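Lytic polysaccharide monooxygenase (PDB 4QI8) probably cleaves the glycosidic bonds of cellulose by oxidation at a copper centre, once the copper has been reduced. Local coordinates at residues Q39-Q44 / S180-Y185; Y79-P84 / G96-K101; Y19-D24 / S45-A50. One frame throughout, in Å; residues are numbered along the deposited sequence. Where two conformers were deposited one is given.

Interaction 1 of 3, residues Q39-Q44 / S180-Y185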
# COMPACT_ATOMS: atom_id res chain seq x y z
N GLN A 39 1.63 7.29 10.96
CA GLN A 39 1.84 5.89 10.65
C GLN A 39 0.96 5.35 9.52
O GLN A 39 1.30 4.33 8.94
CB GLN A 39 1.67 5.02 11.91
CG GLN A 39 2.77 5.21 12.93
CD GLN A 39 2.56 4.35 14.16
OE1 GLN A 39 1.43 4.18 14.63
NE2 GLN A 39 3.63 3.77 14.67
N ILE A 40 -0.12 6.03 9.17
CA ILE A 40 -0.98 5.56 8.08
C ILE A 40 -0.24 5.63 6.75
O ILE A 40 -0.62 4.99 5.77
CB ILE A 40 -2.34 6.30 8.04
CG1 ILE A 40 -3.43 5.48 7.33
CG2 ILE A 40 -2.18 7.66 7.39
CD1 ILE A 40 -3.86 4.23 8.09
N ARG A 41 0.82 6.45 6.69
CA ARG A 41 1.51 6.62 5.42
C ARG A 41 2.47 5.46 5.14
O ARG A 41 2.21 4.65 4.27
CB ARG A 41 2.24 7.99 5.41
CG ARG A 41 2.97 8.27 4.11
CD ARG A 41 3.64 9.65 4.06
NE ARG A 41 4.43 9.92 5.26
CZ ARG A 41 4.13 10.72 6.28
NH1 ARG A 41 3.00 11.46 6.35
NH2 ARG A 41 5.00 10.83 7.28
N CYS A 42 3.53 5.36 5.93
CA CYS A 42 4.56 4.31 5.78
C CYS A 42 4.85 3.59 7.10
O CYS A 42 5.90 2.95 7.22
CB CYS A 42 5.86 4.87 5.16
SG CYS A 42 5.62 5.46 3.48
N PHE A 43 3.93 3.68 8.04
CA PHE A 43 4.08 3.02 9.35
C PHE A 43 5.36 3.46 10.07
O PHE A 43 6.02 2.64 10.72
CB PHE A 43 3.99 1.47 9.23
CG PHE A 43 3.29 0.77 10.40
CD1 PHE A 43 3.25 1.33 11.67
CD2 PHE A 43 2.69 -0.46 10.20
CE1 PHE A 43 2.60 0.68 12.71
CE2 PHE A 43 2.04 -1.11 11.23
CZ PHE A 43 1.99 -0.53 12.48
N GLN A 44 5.68 4.75 9.99
CA GLN A 44 6.84 5.28 10.71
C GLN A 44 6.48 6.58 11.41
O GLN A 44 6.30 7.61 10.77
CB GLN A 44 8.02 5.53 9.79
CG GLN A 44 8.62 4.29 9.16
CD GLN A 44 9.92 4.61 8.44
OE1 GLN A 44 10.06 5.68 7.83
NE2 GLN A 44 10.89 3.70 8.52
N SER A 180 -3.14 12.47 -0.03
CA SER A 180 -2.14 12.51 1.03
C SER A 180 -2.42 11.44 2.07
O SER A 180 -3.56 10.99 2.25
CB SER A 180 -2.14 13.89 1.69
OG SER A 180 -3.35 14.14 2.37
N PHE A 181 -1.36 11.04 2.77
CA PHE A 181 -1.46 10.17 3.94
C PHE A 181 -0.69 10.81 5.08
O PHE A 181 0.50 11.04 4.94
CB PHE A 181 -0.89 8.78 3.66
CG PHE A 181 -1.76 7.95 2.78
CD1 PHE A 181 -2.94 7.41 3.26
CD2 PHE A 181 -1.43 7.72 1.46
CE1 PHE A 181 -3.77 6.67 2.44
CE2 PHE A 181 -2.26 6.96 0.64
CZ PHE A 181 -3.43 6.44 1.14
N PRO A 182 -1.35 11.11 6.20
CA PRO A 182 -2.80 11.04 6.42
C PRO A 182 -3.55 12.07 5.57
O PRO A 182 -2.95 13.03 5.08
CB PRO A 182 -2.94 11.33 7.92
CG PRO A 182 -1.75 12.18 8.24
CD PRO A 182 -0.65 11.69 7.37
N GLY A 183 -4.84 11.84 5.38
CA GLY A 183 -5.72 12.74 4.65
C GLY A 183 -6.71 12.01 3.76
O GLY A 183 -7.87 12.39 3.67
N ALA A 184 -6.24 10.96 3.11
CA ALA A 184 -7.06 10.26 2.12
C ALA A 184 -8.23 9.54 2.76
O ALA A 184 -9.29 9.40 2.13
CB ALA A 184 -6.21 9.26 1.35
N TYR A 185 -8.03 9.04 3.97
CA TYR A 185 -9.00 8.19 4.63
C TYR A 185 -9.63 8.89 5.83
O TYR A 185 -8.97 9.66 6.54
CB TYR A 185 -8.36 6.89 5.11
CG TYR A 185 -7.74 6.01 4.05
CD1 TYR A 185 -8.01 6.17 2.71
CD2 TYR A 185 -6.87 4.99 4.42
CE1 TYR A 185 -7.45 5.36 1.76
CE2 TYR A 185 -6.30 4.16 3.46
CZ TYR A 185 -6.60 4.35 2.12
OH TYR A 185 -6.05 3.56 1.14
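R41, on the short helix 39-42, reaches F181 and P182 in loop 180-185, so a helical turn and a loop of the AA9 beta-sandwich join against the face of its large sheet. The polar link is a hydrogen bond from R41 NH1 to F181 O, 2.9 Å long with an angle of 150° at the hydrogen. NH1 lies in the carbonyl plane, on a lone pair, while the oxygen sits slightly out of the guanidinium plane. R41 sets out with CG anti to the backbone N, stays extended to CD, which passes 3.5 Å from F181 O, and then bends at chi3 (49°), where NE turns off the line of the chain. R41 NH1 also bonds to Q38 OE1, so two acceptors hold this end of the guanidinium. Nearer the backbone, R41 CB meets F181 CB at 3.7 Å, where the two side chains pass alongside, pointing opposite ways. An alanine in place of R41 would probably leave F181 O without its mate across the contact and open a gap beside P182 CD, which sits 3.8 Å from R41 NH1.

I40 adds the apolar half. Its CG1 stands anti to the backbone N, which puts CG2 between the backbone N and the carbonyl carbon and aims it at the proline, 3.6 Å from P182 CA. The F181 ring has Y79 and W99 as edge-to-face partners and R139 as a cation-pi partner; F181 CE1 lies 3.6 Å above the plane of the Y185 ring, offset toward its rim.

Interaction 2 of 3, residues Y79-P84 / G96-K101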
# COMPACT_ATOMS: atom_id res chain seq x y z
N TYR A 79 -0.05 2.05 -3.66
CA TYR A 79 0.06 3.41 -4.13
C TYR A 79 1.52 3.72 -4.47
O TYR A 79 2.44 3.18 -3.84
CB TYR A 79 -0.36 4.41 -3.07
CG TYR A 79 -1.81 4.43 -2.64
CD1 TYR A 79 -2.35 3.43 -1.84
CD2 TYR A 79 -2.64 5.50 -2.99
CE1 TYR A 79 -3.68 3.49 -1.42
CE2 TYR A 79 -3.95 5.57 -2.55
CZ TYR A 79 -4.47 4.57 -1.78
OH TYR A 79 -5.77 4.68 -1.35
N LEU A 80 1.70 4.62 -5.42
CA LEU A 80 3.01 5.19 -5.72
C LEU A 80 3.04 6.68 -5.42
O LEU A 80 2.02 7.37 -5.50
CB LEU A 80 3.32 5.03 -7.21
CG LEU A 80 3.75 3.63 -7.66
CD1 LEU A 80 3.80 3.54 -9.18
CD2 LEU A 80 5.12 3.26 -7.08
N ALA A 81 4.24 7.18 -5.10
CA ALA A 81 4.48 8.62 -4.98
C ALA A 81 5.85 8.91 -5.54
O ALA A 81 6.83 8.26 -5.16
CB ALA A 81 4.38 9.07 -3.53
N ARG A 82 5.94 9.89 -6.43
CA ARG A 82 7.20 10.20 -7.09
C ARG A 82 7.97 11.28 -6.33
O ARG A 82 7.49 12.39 -6.09
CB ARG A 82 6.96 10.67 -8.52
CG ARG A 82 8.25 10.85 -9.30
CD ARG A 82 8.01 11.27 -10.73
NE ARG A 82 9.24 11.41 -11.50
CZ ARG A 82 10.05 12.46 -11.46
NH1 ARG A 82 9.79 13.50 -10.67
NH2 ARG A 82 11.14 12.49 -12.22
N VAL A 83 9.21 10.95 -5.98
CA VAL A 83 10.08 11.89 -5.33
C VAL A 83 10.38 13.06 -6.28
O VAL A 83 10.73 12.82 -7.43
CB VAL A 83 11.40 11.21 -4.95
CG1 VAL A 83 12.34 12.19 -4.28
CG2 VAL A 83 11.16 9.99 -4.05
N PRO A 84 10.25 14.33 -5.82
CA PRO A 84 10.54 15.45 -6.72
C PRO A 84 11.97 15.45 -7.21
O PRO A 84 12.89 15.03 -6.49
CB PRO A 84 10.30 16.68 -5.83
CG PRO A 84 9.39 16.22 -4.77
CD PRO A 84 9.76 14.79 -4.51
N GLY A 96 2.06 15.63 1.63
CA GLY A 96 1.27 16.30 0.61
C GLY A 96 0.52 15.34 -0.30
O GLY A 96 0.56 14.12 -0.10
N ALA A 97 -0.15 15.90 -1.29
CA ALA A 97 -1.04 15.13 -2.15
C ALA A 97 -0.23 14.56 -3.30
O ALA A 97 -0.26 15.07 -4.42
CB ALA A 97 -2.17 16.01 -2.66
N VAL A 98 0.50 13.49 -3.01
CA VAL A 98 1.48 12.92 -3.92
C VAL A 98 1.24 11.45 -4.25
O VAL A 98 1.89 10.90 -5.13
CB VAL A 98 2.92 13.10 -3.37
CG1 VAL A 98 3.26 14.57 -3.27
CG2 VAL A 98 3.11 12.41 -2.02
N TRP A 99 0.33 10.80 -3.53
CA TRP A 99 0.14 9.36 -3.67
C TRP A 99 -0.99 9.05 -4.65
O TRP A 99 -2.09 9.57 -4.49
CB TRP A 99 -0.22 8.76 -2.31
CG TRP A 99 0.87 8.89 -1.28
CD1 TRP A 99 1.02 9.89 -0.38
CD2 TRP A 99 1.96 7.99 -1.07
NE1 TRP A 99 2.13 9.67 0.40
CE2 TRP A 99 2.73 8.51 -0.02
CE3 TRP A 99 2.36 6.80 -1.68
CZ2 TRP A 99 3.89 7.87 0.45
CZ3 TRP A 99 3.51 6.17 -1.22
CH2 TRP A 99 4.25 6.70 -0.16
N PHE A 100 -0.71 8.20 -5.63
CA PHE A 100 -1.77 7.72 -6.51
C PHE A 100 -1.85 6.21 -6.41
O PHE A 100 -0.85 5.51 -6.22
CB PHE A 100 -1.60 8.19 -7.97
CG PHE A 100 -0.30 7.81 -8.64
CD1 PHE A 100 0.84 8.55 -8.44
CD2 PHE A 100 -0.25 6.72 -9.50
CE1 PHE A 100 2.02 8.22 -9.07
CE2 PHE A 100 0.92 6.39 -10.15
CZ PHE A 100 2.06 7.14 -9.93
N LYS A 101 -3.08 5.72 -6.49
CA LYS A 101 -3.37 4.31 -6.34
C LYS A 101 -3.13 3.59 -7.64
O LYS A 101 -3.60 4.03 -8.69
CB LYS A 101 -4.83 4.14 -5.92
CG LYS A 101 -5.24 2.70 -5.66
CD LYS A 101 -6.73 2.59 -5.36
CE LYS A 101 -7.08 3.05 -3.97
NZ LYS A 101 -8.55 3.14 -3.79
O HOH W 1 3.59 11.52 -7.10
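L80 and F100 exchange two backbone hydrogen bonds, L80 N to F100 O at 2.8 Å and F100 N to L80 O at 2.9 Å, as the hydrogen-bonded pair of an antiparallel strand pairing. Y79 and K101 form the non-hydrogen-bonded pair beside it. Further along, a water takes over: it accepts from R82 N and donates to V98 O. On the other side of this second strand, V98 and W99 both face V179, a classic beta bulge.

Three CH-pi contacts carry the packing. A81 CB sits over the six-membered ring of W99, 3.6 Å from its centroid. On the other face of the sheet L80 CB lies over the F100 ring, 4.0 Å from the centroid; F100 CG stands between the backbone N and the carbonyl carbon (chi1 58°), and the ring lies across L80 of the facing strand. K101 CB covers the Y79 ring off-centre, and K101 CE passes 3.4 Å from Y79 OH. The polar ends go elsewhere: K101 NZ bonds to P207 O, P209 O and H104 ND1, W99 NE1 to G94 O, and Y79 OH to Y185 OH.

In the mixed sheet, strand 76-82 has strand 134-144 on its other side, and strand 99-104 has the short outermost strand 178-179. Helix 39-42 packs on W99 through R41 and C42.

Interaction 3 of 3, residues Y19-D24 / S45-A50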
# COMPACT_ATOMS: atom_id res chain seq x y z
N TYR A 19 14.96 -2.93 1.03
CA TYR A 19 14.39 -1.91 0.15
C TYR A 19 13.10 -1.32 0.72
O TYR A 19 12.50 -0.46 0.10
CB TYR A 19 14.11 -2.52 -1.22
CG TYR A 19 15.34 -3.02 -1.92
CD1 TYR A 19 16.24 -2.14 -2.48
CD2 TYR A 19 15.62 -4.37 -2.01
CE1 TYR A 19 17.38 -2.58 -3.12
CE2 TYR A 19 16.77 -4.81 -2.65
CZ TYR A 19 17.64 -3.91 -3.20
OH TYR A 19 18.77 -4.38 -3.83
N VAL A 20 12.68 -1.81 1.89
CA VAL A 20 11.46 -1.36 2.53
C VAL A 20 11.84 -0.64 3.82
O VAL A 20 12.61 -1.16 4.63
CB VAL A 20 10.54 -2.56 2.83
CG1 VAL A 20 9.29 -2.11 3.57
CG2 VAL A 20 10.18 -3.29 1.54
N ARG A 21 11.35 0.59 3.97
CA ARG A 21 11.56 1.35 5.19
C ARG A 21 11.06 0.54 6.38
O ARG A 21 9.95 0.02 6.34
CB ARG A 21 10.83 2.68 5.08
CG ARG A 21 11.42 3.57 4.01
CD ARG A 21 10.81 4.95 3.97
NE ARG A 21 11.53 5.80 3.03
CZ ARG A 21 11.15 7.02 2.66
NH1 ARG A 21 10.03 7.57 3.14
NH2 ARG A 21 11.90 7.70 1.80
N ARG A 22 11.85 0.42 7.43
CA ARG A 22 11.44 -0.48 8.49
C ARG A 22 10.18 0.05 9.18
O ARG A 22 10.16 1.15 9.74
CB ARG A 22 12.54 -0.75 9.52
CG ARG A 22 12.12 -1.88 10.48
CD ARG A 22 13.24 -2.48 11.26
NE ARG A 22 13.62 -1.62 12.35
CZ ARG A 22 14.57 -1.92 13.24
NH1 ARG A 22 15.23 -3.07 13.16
NH2 ARG A 22 14.85 -1.07 14.22
N ALA A 23 9.12 -0.74 9.12
CA ALA A 23 7.85 -0.35 9.69
C ALA A 23 7.88 -0.47 11.20
O ALA A 23 8.58 -1.33 11.75
CB ALA A 23 6.74 -1.21 9.11
N ASP A 24 7.08 0.35 11.86
CA ASP A 24 7.06 0.37 13.31
C ASP A 24 6.50 -0.92 13.90
O ASP A 24 6.65 -1.14 15.10
CB ASP A 24 6.26 1.56 13.85
CG ASP A 24 6.95 2.90 13.67
OD1 ASP A 24 8.18 2.95 13.46
OD2 ASP A 24 6.23 3.93 13.77
N SER A 45 6.42 6.55 12.73
CA SER A 45 6.27 7.81 13.46
C SER A 45 7.53 8.67 13.34
O SER A 45 7.44 9.90 13.35
CB SER A 45 5.97 7.57 14.93
OG SER A 45 4.79 6.82 15.09
N THR A 46 8.69 8.02 13.29
CA THR A 46 9.97 8.68 13.03
C THR A 46 10.44 8.15 11.68
O THR A 46 10.70 6.96 11.55
CB THR A 46 11.03 8.36 14.14
OG1 THR A 46 10.57 8.82 15.41
CG2 THR A 46 12.38 9.01 13.83
N HIS A 47 10.57 9.03 10.69
CA HIS A 47 11.04 8.62 9.37
C HIS A 47 12.42 7.99 9.47
O HIS A 47 13.30 8.53 10.14
CB HIS A 47 11.12 9.85 8.46
CG HIS A 47 11.97 9.64 7.24
ND1 HIS A 47 11.51 8.98 6.12
CD2 HIS A 47 13.24 10.02 6.98
CE1 HIS A 47 12.47 8.96 5.22
NE2 HIS A 47 13.53 9.58 5.71
N SER A 48 12.60 6.86 8.80
CA SER A 48 13.91 6.22 8.65
C SER A 48 14.00 5.66 7.23
O SER A 48 13.13 4.88 6.84
CB SER A 48 14.09 5.06 9.64
OG SER A 48 14.29 5.49 10.98
N PRO A 49 15.04 6.00 6.46
CA PRO A 49 15.15 5.47 5.11
C PRO A 49 15.38 3.96 5.08
O PRO A 49 15.88 3.37 6.04
CB PRO A 49 16.38 6.18 4.55
CG PRO A 49 17.17 6.56 5.73
CD PRO A 49 16.18 6.88 6.79
N ALA A 50 15.03 3.35 3.95
CA ALA A 50 15.43 1.97 3.68
C ALA A 50 16.92 1.92 3.43
O ALA A 50 17.54 2.93 3.10
CB ALA A 50 14.69 1.45 2.46
O HOH W 2 9.12 7.57 6.08
O HOH W 3 14.53 1.50 7.63
O HOH W 4 9.21 5.34 13.98
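H47 stands edge-on over the guanidinium of R21: its CE1 lies 3.4 Å above the centre of that flat group, and the two planes are 83° apart. R21 is extended from CG to NE, with its CG 3.6 Å from S48 O on the way out. Both polar ends are pinned from outside, R21 NH2 by W92 O, R21 NE by Q162 OE1 and H47 NE2 by N90 O, which probably fixes how the ring and the guanidinium are turned. A water on H47 ND1 also takes a weak bond from R21 NH1.

At the other end D24 faces S45. D24 OD2 accepts from S45 N at 2.8 Å, met on the syn side, and takes a second bond from Q39 NE2; D24 OD1 reaches T46 N through a water. Another water joins R22 N to P49 O. A50 CB turns in against the backbone, 3.6 Å from Y19 C.

The segments 19-24 and 45-50 run in nearly opposite directions (160° apart). One lies between strand 3-8 and helix 39-42, the other between that helix and strand 54-57, and the first also bonds through its backbone to strand 155-166, Y19 to Q162 and R21 to C160.

Starting from the N terminus, the loop 19-24 comes first, and interaction 3 closes a short loop when the chain returns at 45-50. Helix 39-42 falls inside that loop, yet its partner 180-185 arrives far later, so interactions 1 and 3 cross along the sequence. They meet in space at D24, whose N bonds to F43 O. Interaction 2, the antiparallel pairing of strands 76-82 and 99-104, follows interaction 3 in series and nests inside the long loop closed by interaction 1. Aromatic side chains of the paired strands pack on the late loop, linking it to the large sheet. Interactions 2 and 3 do not touch; interaction 1 lies against both.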